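PDB 6EUG: beta-glucanase from Bacteroides thetaiotaomicron, which probably hydrolyses beta-1,3-galactosidic linkages of arabinogalactan, this chain being the glycoside hydrolase family 43 part of a larger protein that also has a family 16 part. Local coordinates for residues A[90-95]-A[151-156]; A[214-219]-A[226-231]; A[237-242]-A[254-259]. All coordinates share one frame; numbering follows the deposited sequence. Where two conformers were deposited one is given.

Interaction 1: residues A[90-95]-A[151-156]; sequences GIALAV and GPYRFI
Ala92 and Tyr153 are joined by the one direct hydrogen bond between the two backbones: Tyr153 N donates to Ala92 O over 2.9 Å, and the bond is nearly straight at 176°. The donor sits almost on the extension of the carbonyl bond. The same oxygen receives a weaker C-H contact from Pro152 CA at 3.6 Å, just after the cis peptide bond that links Gly151 to Pro152. A water continues the connection one step further along, accepting from Ala94 N at 3.2 Å and donating to Tyr153 O at 2.8 Å.

Among the side chains, the Tyr153 ring is central. Ala92 O lies at its edge, near the ring plane, 3.4 Å from Tyr153 CD1. The Ala92 methyl comes obliquely from above the same edge, its CB 3.9 Å from Tyr153 CD1. Leu93 meets the root of the tyrosine side chain rather than the ring, and crosses it at about a right angle. Its CG is anti to the backbone N (chi1 -179°), which brings the leucine's tip close to 151-156, with Leu93 CD1 3.7 Å from Tyr153 O and 4.1 Å from Tyr153 CB. The far end of the ring is fixed elsewhere, since Tyr153 OH is hydrogen-bonded to Pro149 O. Leu93 also packs on Met125 and Leu127 of strand 122-130.

Ala92 and Leu93 both face Ile75 of strand 74-80, which defines a classic beta bulge, and the backbone bends sharply at these two residues. Strands 87-94 and 154-159 are each the last strand of a four-stranded antiparallel sheet. The contact ties the bend in one to the loop leading into the other, consistent with neighbouring blades of the five-bladed beta-propeller of family 43 glycoside hydrolases.

Interaction 2: residues A[214-219]-A[226-231]; sequences DMTLFV and YHIYSS. With GIM (glucoimidazole), chain B.
Met215 and Tyr229 meet CB to CB at 3.9 Å on one face of an antiparallel beta hairpin, the first two strands of a blade in the five-bladed beta-propeller of family 43. Strands 215-219 and 226-231 run at 162° to each other, and paired residues alternate between two faces: Met215, Leu217, His227 and Tyr229 on one, Thr216, Phe218, Tyr226 and Ile228 on the other.

On the face of Met215 and Leu217 the His227 imidazole is central. Tyr229 CD1 stands over the centre of its ring, 3.5 Å above the plane. The Met215 side chain crosses the histidine at about a right angle, and Met215 SD reaches His227 NE2 at 3.7 Å in an oblique sulfur-aromatic contact. Methionine CG stands between the backbone N and the carbonyl carbon (chi1 57°), and bends further out turn the sulfur to the ring. At the imidazole edge, in its plane, Thr216 O lies 3.7 Å from His227 CD2. His227 ND1 is hydrogen-bonded to His249 NE2, which helps set the ring's rotation.

On the face of Thr216 and Phe218, Thr216 and Ile228 lie side by side and point the same way, with Thr216 CG2 4.0 Å from Ile228 CB. Their backbones exchange two hydrogen bonds of unlike geometry: the one from Thr216 N runs in the plane of the Ile228 carbonyl, whereas Ile228 N approaches 35° out of the plane of the Thr216 carbonyl. Phe218 and Ile228 pack against Ile267 of strand 265-270.

At the open end of the hairpin, Ser230 N donates to Asp214 O at 2.8 Å, holding the backbone of a residue whose carboxylate enters the glucoimidazole pocket. Asp214 OD2 there takes a hydrogen bond from Ala264 N and another, 2.7 Å long, from the ligand hydroxyl O2.

Interaction 3: residues A[237-242]-A[254-259]; sequences LQIAEL and IRIFPG
Leu237 and Ile256 fit together as a shoulder against a branch: Ile256 CG1 rests on Leu237 CB at 3.8 Å. At the next hydrogen-bonded pair, two residues along, Ile254 CG1 lies against Ile239 CB at 4.0 Å, repeating the same bump-on-shoulder fit. Both isoleucines of 254-256 carry CG1 between the backbone N and the carbonyl carbon (chi1 66° for Ile254, 56° for Ile256), which brings that branch against the partner's CB. The hollow between the two pairs is filled diagonally: the methyl tips Ile239 CD1 and Ile256 CD1 meet at 4.1 Å, linking the four aliphatic side chains into one continuous patch. Beyond it, Leu237 touches Asn262 and Ile239 touches Trp301.

The opposite face carries a different shape. Gln238 and Arg255 touch only near their roots, Gln238 CG to Arg255 CB at 3.9 Å; further out the arginine heads off from 237-242, and the amide and guanidinium planes stand 77° apart. The two ends meet again through a shared acid: Glu232 takes a hydrogen bond from Gln238 NE2 through OE2 and forms a salt bridge with Arg255 NH2 through OE1. The amide oxygen of Gln238 is hydrogen-bonded to Tyr229 OH, and the guanidinium also donates to the carbonyls of Ile196 and Ala197 at the end of helix 190-197.

Between the faces, four backbone hydrogen bonds hold the register: Leu237 with Ile256 and Ile239 with Ile254 each exchange a pair. The shortest include Ile256 N to Leu237 O, at 2.9 Å. At the intervening non-hydrogen-bonded pair, Gln238 CA comes 3.2 Å from Ile254 O.

Strand 252-256 is one of the two edge strands of its sheet and 236-242 the one inside it. Such antiparallel pairing of the third and fourth strands completes a four-stranded blade of the family 43 beta-propeller.

Overall arrangement
The three contacts follow one another along the chain, each closing before the next opens. Interactions 2 and 3 belong to one four-stranded antiparallel sheet: the first two strands, 215-219 and 225-231, make interaction 2, and the last two, 236-242 and 252-256, make interaction 3. Their centres are about 9 Å apart, and the backbone bond between Ala240 N and His227 O (2.9 Å) joins the middle strands. Interaction 1 instead joins two earlier sheets, its centre about 20 Å from that of interaction 2 and about 28 Å from that of interaction 3, so interactions 2 and 3 build one blade, from the ligand-bearing Asp214 to its edge strand, while interaction 1 ties two other blades together.

Interaction 1: residues A[90-95]-A[151-156]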
loop_
_atom_site.group_PDB
_atom_site.type_symbol
_atom_site.label_atom_id
_atom_site.label_comp_id
_atom_site.label_asym_id
_atom_site.label_seq_id
_atom_site.Cartn_x
_atom_site.Cartn_y
_atom_site.Cartn_z
ATOM N N GLY A 90 -4.735 -18.615 9.698
ATOM C CA GLY A 90 -3.637 -18.359 10.629
ATOM C C GLY A 90 -2.695 -17.277 10.151
ATOM O O GLY A 90 -2.926 -16.635 9.101
ATOM N N ILE A 91 -1.638 -17.094 10.933
ATOM C CA ILE A 91 -0.608 -16.083 10.682
ATOM C C ILE A 91 0.320 -16.575 9.573
ATOM O O ILE A 91 0.987 -17.597 9.731
ATOM C CB ILE A 91 0.202 -15.790 11.960
ATOM C CG1 ILE A 91 -0.712 -15.134 13.022
ATOM C CG2 ILE A 91 1.422 -14.919 11.641
ATOM C CD1 ILE A 91 -1.140 -13.696 12.733
ATOM N N ALA A 92 0.328 -15.853 8.453
ATOM C CA ALA A 92 1.093 -16.189 7.237
ATOM C C ALA A 92 2.553 -15.766 7.363
ATOM O O ALA A 92 3.443 -16.463 6.886
ATOM C CB ALA A 92 0.479 -15.499 6.011
ATOM N N LEU A 93 2.806 -14.588 7.948
ATOM C CA LEU A 93 4.200 -14.148 8.253
ATOM C C LEU A 93 4.231 -13.709 9.707
ATOM O O LEU A 93 3.686 -12.656 10.070
ATOM C CB LEU A 93 4.693 -12.991 7.381
ATOM C CG LEU A 93 6.149 -12.512 7.648
ATOM C CD1 LEU A 93 7.213 -13.537 7.270
ATOM C CD2 LEU A 93 6.406 -11.221 6.875
ATOM N N ALA A 94 4.868 -14.543 10.527
ATOM C CA ALA A 94 4.963 -14.313 11.972
ATOM C C ALA A 94 6.152 -13.431 12.373
ATOM O O ALA A 94 7.246 -13.524 11.790
ATOM C CB ALA A 94 5.106 -15.662 12.667
ATOM N N VAL A 95 5.980 -12.650 13.444
ATOM C CA VAL A 95 7.139 -12.018 14.081
ATOM C C VAL A 95 8.105 -13.103 14.547
ATOM O O VAL A 95 7.683 -14.192 14.911
ATOM C CB VAL A 95 6.748 -11.108 15.278
ATOM C CG1 VAL A 95 5.964 -9.881 14.801
ATOM C CG2 VAL A 95 5.936 -11.832 16.335
ATOM N N GLY A 151 0.847 -19.649 3.367
ATOM C CA GLY A 151 2.080 -19.669 4.170
ATOM C C GLY A 151 2.275 -20.983 4.941
ATOM O O GLY A 151 1.470 -21.911 4.816
ATOM N N PRO A 152 3.312 -21.068 5.771
ATOM C CA PRO A 152 4.120 -19.915 6.202
ATOM C C PRO A 152 5.092 -19.323 5.163
ATOM O O PRO A 152 5.637 -20.044 4.312
ATOM C CB PRO A 152 4.881 -20.458 7.417
ATOM C CG PRO A 152 5.013 -21.932 7.146
ATOM C CD PRO A 152 3.684 -22.303 6.492
ATOM N N TYR A 153 5.249 -17.998 5.237
ATOM C CA TYR A 153 6.244 -17.252 4.493
ATOM C C TYR A 153 7.586 -17.201 5.242
ATOM O O TYR A 153 7.635 -17.092 6.491
ATOM C CB TYR A 153 5.742 -15.795 4.199
ATOM C CG TYR A 153 4.620 -15.747 3.163
ATOM C CD1 TYR A 153 3.324 -16.269 3.447
ATOM C CD2 TYR A 153 4.846 -15.236 1.868
ATOM C CE1 TYR A 153 2.317 -16.303 2.468
ATOM C CE2 TYR A 153 3.818 -15.238 0.894
ATOM C CZ TYR A 153 2.561 -15.744 1.187
ATOM O OH TYR A 153 1.565 -15.782 0.200
ATOM N N ARG A 154 8.666 -17.227 4.450
ATOM C CA ARG A 154 10.053 -17.099 4.932
ATOM C C ARG A 154 10.601 -15.672 4.643
ATOM O O ARG A 154 10.718 -15.273 3.480
ATOM C CB ARG A 154 10.947 -18.162 4.273
ATOM C CG ARG A 154 12.457 -17.979 4.505
ATOM C CD ARG A 154 13.294 -19.135 3.923
ATOM N NE ARG A 154 13.114 -19.382 2.477
ATOM C CZ ARG A 154 13.727 -18.739 1.465
ATOM N NH1 ARG A 154 14.582 -17.732 1.667
ATOM N NH2 ARG A 154 13.465 -19.110 0.216
ATOM N N PHE A 155 10.963 -14.942 5.711
ATOM C CA PHE A 155 11.583 -13.604 5.602
ATOM C C PHE A 155 12.911 -13.720 4.846
ATOM O O PHE A 155 13.705 -14.657 5.096
ATOM C CB PHE A 155 11.847 -12.986 7.012
ATOM C CG PHE A 155 12.659 -11.715 6.996
ATOM C CD1 PHE A 155 12.041 -10.489 6.774
ATOM C CD2 PHE A 155 14.045 -11.727 7.186
ATOM C CE1 PHE A 155 12.772 -9.311 6.738
ATOM C CE2 PHE A 155 14.786 -10.544 7.131
ATOM C CZ PHE A 155 14.153 -9.328 6.918
ATOM N N ILE A 156 13.127 -12.800 3.914
ATOM C CA ILE A 156 14.394 -12.714 3.168
ATOM C C ILE A 156 15.247 -11.544 3.625
ATOM O O ILE A 156 16.368 -11.742 4.041
ATOM C CB ILE A 156 14.185 -12.653 1.639
ATOM C CG1 ILE A 156 13.416 -13.874 1.153
ATOM C CG2 ILE A 156 15.528 -12.549 0.930
ATOM C CD1 ILE A 156 12.965 -13.781 -0.292
HETATM O O HOH W 1 6.303 -16.978 8.997
#

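Interaction 2: residues A[214-219]-A[226-231]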
loop_
_atom_site.group_PDB
_atom_site.type_symbol
_atom_site.label_atom_id
_atom_site.label_comp_id
_atom_site.label_asym_id
_atom_site.label_seq_id
_atom_site.Cartn_x
_atom_site.Cartn_y
_atom_site.Cartn_z
ATOM N N ASP A 214 3.950 3.767 3.726
ATOM C CA ASP A 214 2.769 3.187 3.097
ATOM C C ASP A 214 3.152 2.721 1.663
ATOM O O ASP A 214 3.944 3.394 0.971
ATOM C CB ASP A 214 1.603 4.180 2.973
ATOM C CG ASP A 214 0.914 4.497 4.287
ATOM O OD1 ASP A 214 1.269 3.990 5.381
ATOM O OD2 ASP A 214 -0.079 5.262 4.205
ATOM N N MET A 215 2.644 1.547 1.281
ATOM C CA MET A 215 3.022 0.894 0.006
ATOM C C MET A 215 1.974 -0.051 -0.566
ATOM O O MET A 215 1.053 -0.507 0.124
ATOM C CB MET A 215 4.349 0.124 0.185
ATOM C CG MET A 215 4.376 -0.936 1.293
ATOM S SD MET A 215 5.263 -2.479 0.960
ATOM C CE MET A 215 4.063 -3.245 -0.150
ATOM N N THR A 216 2.147 -0.353 -1.867
ATOM C CA THR A 216 1.448 -1.415 -2.505
ATOM C C THR A 216 2.297 -2.025 -3.624
ATOM O O THR A 216 3.464 -1.626 -3.830
ATOM C CB THR A 216 0.057 -0.978 -2.974
ATOM O OG1 THR A 216 -0.741 -2.131 -3.289
ATOM C CG2 THR A 216 0.118 -0.016 -4.194
ATOM N N LEU A 217 1.711 -3.032 -4.267
ATOM C CA LEU A 217 2.316 -3.774 -5.401
ATOM C C LEU A 217 1.363 -3.845 -6.563
ATOM O O LEU A 217 0.140 -3.887 -6.358
ATOM C CB LEU A 217 2.673 -5.219 -4.992
ATOM C CG LEU A 217 3.672 -5.443 -3.848
ATOM C CD1 LEU A 217 3.778 -6.929 -3.436
ATOM C CD2 LEU A 217 5.060 -4.898 -4.172
ATOM N N PHE A 218 1.914 -3.940 -7.777
ATOM C CA PHE A 218 1.086 -4.154 -8.972
ATOM C C PHE A 218 1.830 -4.987 -10.003
ATOM O O PHE A 218 2.974 -4.663 -10.327
ATOM C CB PHE A 218 0.629 -2.827 -9.623
ATOM C CG PHE A 218 -0.368 -3.027 -10.754
ATOM C CD1 PHE A 218 -1.684 -3.372 -10.481
ATOM C CD2 PHE A 218 0.016 -2.916 -12.072
ATOM C CE1 PHE A 218 -2.594 -3.584 -11.498
ATOM C CE2 PHE A 218 -0.892 -3.124 -13.103
ATOM C CZ PHE A 218 -2.199 -3.459 -12.823
ATOM N N VAL A 219 1.185 -6.061 -10.478
ATOM C CA VAL A 219 1.705 -6.870 -11.594
ATOM C C VAL A 219 1.066 -6.411 -12.929
ATOM O O VAL A 219 -0.167 -6.501 -13.139
ATOM C CB VAL A 219 1.458 -8.394 -11.412
ATOM C CG1 VAL A 219 2.059 -9.174 -12.602
ATOM C CG2 VAL A 219 2.029 -8.914 -10.106
ATOM N N TYR A 226 5.701 -3.881 -9.931
ATOM C CA TYR A 226 6.077 -2.573 -9.416
ATOM C C TYR A 226 5.734 -2.434 -7.930
ATOM O O TYR A 226 4.644 -2.858 -7.484
ATOM C CB TYR A 226 5.424 -1.405 -10.207
ATOM C CG TYR A 226 5.831 -1.443 -11.691
ATOM C CD1 TYR A 226 5.141 -2.228 -12.605
ATOM C CD2 TYR A 226 6.934 -0.701 -12.164
ATOM C CE1 TYR A 226 5.545 -2.305 -13.938
ATOM C CE2 TYR A 226 7.325 -0.779 -13.478
ATOM C CZ TYR A 226 6.624 -1.567 -14.362
ATOM O OH TYR A 226 7.037 -1.609 -15.663
ATOM N N HIS A 227 6.670 -1.816 -7.218
ATOM C CA HIS A 227 6.555 -1.424 -5.785
ATOM C C HIS A 227 6.290 0.109 -5.742
ATOM O O HIS A 227 7.120 0.913 -6.200
ATOM C CB HIS A 227 7.823 -1.848 -5.045
ATOM C CG HIS A 227 7.897 -1.436 -3.597
ATOM N ND1 HIS A 227 9.084 -1.077 -2.988
ATOM C CD2 HIS A 227 6.939 -1.322 -2.651
ATOM C CE1 HIS A 227 8.846 -0.769 -1.722
ATOM N NE2 HIS A 227 7.546 -0.904 -1.498
ATOM N N ILE A 228 5.126 0.475 -5.211
ATOM C CA ILE A 228 4.619 1.852 -5.188
ATOM C C ILE A 228 4.612 2.267 -3.710
ATOM O O ILE A 228 4.017 1.568 -2.887
ATOM C CB ILE A 228 3.216 1.966 -5.786
ATOM C CG1 ILE A 228 3.263 1.590 -7.290
ATOM C CG2 ILE A 228 2.716 3.407 -5.678
ATOM C CD1 ILE A 228 1.963 1.222 -7.923
ATOM N N TYR A 229 5.277 3.352 -3.359
ATOM C CA TYR A 229 5.405 3.710 -1.923
ATOM C C TYR A 229 5.532 5.197 -1.620
ATOM O O TYR A 229 6.009 5.963 -2.454
ATOM C CB TYR A 229 6.589 2.936 -1.288
ATOM C CG TYR A 229 7.916 3.176 -2.038
ATOM C CD1 TYR A 229 8.240 2.437 -3.202
ATOM C CD2 TYR A 229 8.810 4.200 -1.645
ATOM C CE1 TYR A 229 9.413 2.685 -3.891
ATOM C CE2 TYR A 229 9.986 4.445 -2.332
ATOM C CZ TYR A 229 10.270 3.723 -3.489
ATOM O OH TYR A 229 11.418 4.002 -4.196
ATOM N N SER A 230 5.118 5.577 -0.403
ATOM C CA SER A 230 5.300 6.925 0.100
ATOM C C SER A 230 6.766 7.060 0.581
ATOM O O SER A 230 7.242 6.273 1.399
ATOM C CB SER A 230 4.303 7.231 1.226
ATOM O OG SER A 230 2.956 7.062 0.792
ATOM N N SER A 231 7.463 8.060 0.054
ATOM C CA SER A 231 8.923 8.255 0.260
ATOM C C SER A 231 9.259 9.698 0.701
ATOM O O SER A 231 8.363 10.521 0.871
ATOM C CB SER A 231 9.663 7.945 -1.056
ATOM O OG SER A 231 11.069 7.741 -0.877
HETATM C C1 GIM B . -0.712 6.273 8.576
HETATM C C2 GIM B . -0.667 5.092 7.686
HETATM N N10 GIM B . -0.714 6.251 9.921
HETATM C C3 GIM B . -1.010 3.824 8.490
HETATM C C4 GIM B . -0.240 3.854 9.844
HETATM C C5 GIM B . -0.752 5.001 10.729
HETATM C C6 GIM B . 0.031 5.150 12.032
HETATM C C7 GIM B . -0.726 8.364 9.250
HETATM C C8 GIM B . -0.740 7.540 10.357
HETATM N N1 GIM B . -0.712 7.564 8.160
HETATM O O3 GIM B . -0.622 2.645 7.767
HETATM O O2 GIM B . -1.459 5.377 6.502
HETATM O O4 GIM B . 1.199 3.956 9.693
HETATM O O6 GIM B . 1.355 5.608 11.770
#

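Interaction 3: residues A[237-242]-A[254-259]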
loop_
_atom_site.group_PDB
_atom_site.type_symbol
_atom_site.label_atom_id
_atom_site.label_comp_id
_atom_site.label_asym_id
_atom_site.label_seq_id
_atom_site.Cartn_x
_atom_site.Cartn_y
_atom_site.Cartn_z
ATOM N N LEU A 237 5.477 10.411 -3.718
ATOM C CA LEU A 237 5.304 8.993 -4.107
ATOM C C LEU A 237 6.446 8.555 -5.035
ATOM O O LEU A 237 6.893 9.342 -5.870
ATOM C CB LEU A 237 4.011 8.749 -4.859
ATOM C CG LEU A 237 2.715 8.740 -4.070
ATOM C CD1 LEU A 237 1.573 8.763 -5.060
ATOM C CD2 LEU A 237 2.638 7.501 -3.170
ATOM N N GLN A 238 6.909 7.307 -4.866
ATOM C CA GLN A 238 7.851 6.696 -5.822
ATOM C C GLN A 238 7.308 5.370 -6.360
ATOM O O GLN A 238 6.547 4.679 -5.654
ATOM C CB GLN A 238 9.267 6.560 -5.221
ATOM C CG GLN A 238 9.947 7.903 -4.949
ATOM C CD GLN A 238 11.327 7.792 -4.297
ATOM O OE1 GLN A 238 11.856 6.676 -4.141
ATOM N NE2 GLN A 238 11.914 8.947 -3.886
ATOM N N ILE A 239 7.647 5.060 -7.634
ATOM C CA ILE A 239 7.243 3.820 -8.318
ATOM C C ILE A 239 8.518 3.173 -8.820
ATOM O O ILE A 239 9.210 3.789 -9.638
ATOM C CB ILE A 239 6.301 4.080 -9.511
ATOM C CG1 ILE A 239 5.084 4.895 -9.048
ATOM C CG2 ILE A 239 5.890 2.766 -10.177
ATOM C CD1 ILE A 239 4.037 5.178 -10.126
ATOM N N ALA A 240 8.808 1.962 -8.318
ATOM C CA ALA A 240 10.076 1.234 -8.575
ATOM C C ALA A 240 9.830 -0.143 -9.209
ATOM O O ALA A 240 9.088 -0.973 -8.668
ATOM C CB ALA A 240 10.859 1.071 -7.284
ATOM N N GLU A 241 10.472 -0.390 -10.343
ATOM C CA GLU A 241 10.457 -1.701 -10.979
ATOM C C GLU A 241 11.124 -2.806 -10.119
ATOM O O GLU A 241 12.237 -2.615 -9.609
ATOM C CB GLU A 241 11.163 -1.576 -12.325
ATOM C CG GLU A 241 11.158 -2.825 -13.203
ATOM C CD GLU A 241 12.075 -2.712 -14.404
ATOM O OE1 GLU A 241 13.279 -2.346 -14.236
ATOM O OE2 GLU A 241 11.605 -3.014 -15.524
ATOM N N LEU A 242 10.492 -3.973 -10.043
ATOM C CA LEU A 242 11.070 -5.177 -9.411
ATOM C C LEU A 242 11.819 -6.066 -10.433
ATOM O O LEU A 242 11.493 -6.091 -11.635
ATOM C CB LEU A 242 9.966 -5.984 -8.721
ATOM C CG LEU A 242 9.269 -5.259 -7.551
ATOM C CD1 LEU A 242 8.264 -6.195 -6.902
ATOM C CD2 LEU A 242 10.238 -4.707 -6.505
ATOM N N ILE A 254 10.668 6.087 -10.705
ATOM C CA ILE A 254 10.263 7.499 -10.867
ATOM C C ILE A 254 9.745 8.076 -9.522
ATOM O O ILE A 254 9.389 7.325 -8.593
ATOM C CB ILE A 254 9.226 7.721 -11.996
ATOM C CG1 ILE A 254 7.860 7.047 -11.693
ATOM C CG2 ILE A 254 9.825 7.286 -13.324
ATOM C CD1 ILE A 254 6.699 7.452 -12.590
ATOM N N ARG A 255 9.673 9.401 -9.451
ATOM C CA ARG A 255 9.077 10.108 -8.319
ATOM C C ARG A 255 7.969 11.032 -8.863
ATOM O O ARG A 255 8.140 11.677 -9.911
ATOM C CB ARG A 255 10.154 10.867 -7.510
ATOM C CG ARG A 255 10.817 12.061 -8.187
ATOM C CD ARG A 255 11.976 12.620 -7.366
ATOM N NE ARG A 255 11.574 13.387 -6.176
ATOM C CZ ARG A 255 11.414 14.709 -6.114
ATOM N NH1 ARG A 255 11.600 15.478 -7.176
ATOM N NH2 ARG A 255 11.104 15.267 -4.936
ATOM N N ILE A 256 6.832 11.070 -8.174
ATOM C CA ILE A 256 5.668 11.819 -8.631
ATOM C C ILE A 256 5.005 12.567 -7.478
ATOM O O ILE A 256 5.093 12.172 -6.299
ATOM C CB ILE A 256 4.620 10.934 -9.366
ATOM C CG1 ILE A 256 4.159 9.746 -8.475
ATOM C CG2 ILE A 256 5.180 10.425 -10.700
ATOM C CD1 ILE A 256 2.986 8.964 -9.056
ATOM N N PHE A 257 4.360 13.680 -7.819
ATOM C CA PHE A 257 3.682 14.540 -6.824
ATOM C C PHE A 257 4.542 14.931 -5.643
ATOM O O PHE A 257 4.130 14.763 -4.478
ATOM C CB PHE A 257 2.281 13.975 -6.391
ATOM C CG PHE A 257 1.403 13.672 -7.567
ATOM C CD1 PHE A 257 0.854 14.734 -8.288
ATOM C CD2 PHE A 257 1.198 12.362 -8.010
ATOM C CE1 PHE A 257 0.129 14.500 -9.450
ATOM C CE2 PHE A 257 0.466 12.128 -9.170
ATOM C CZ PHE A 257 -0.057 13.217 -9.895
ATOM N N PRO A 258 5.737 15.498 -5.917
ATOM C CA PRO A 258 6.577 15.886 -4.799
ATOM C C PRO A 258 5.990 16.985 -3.913
ATOM O O PRO A 258 5.559 18.048 -4.394
ATOM C CB PRO A 258 7.890 16.299 -5.453
ATOM C CG PRO A 258 7.547 16.633 -6.870
ATOM C CD PRO A 258 6.377 15.747 -7.213
ATOM N N GLY A 259 5.997 16.726 -2.616
ATOM C CA GLY A 259 5.364 17.606 -1.659
ATOM C C GLY A 259 3.859 17.423 -1.492
ATOM O O GLY A 259 3.245 18.107 -0.665
#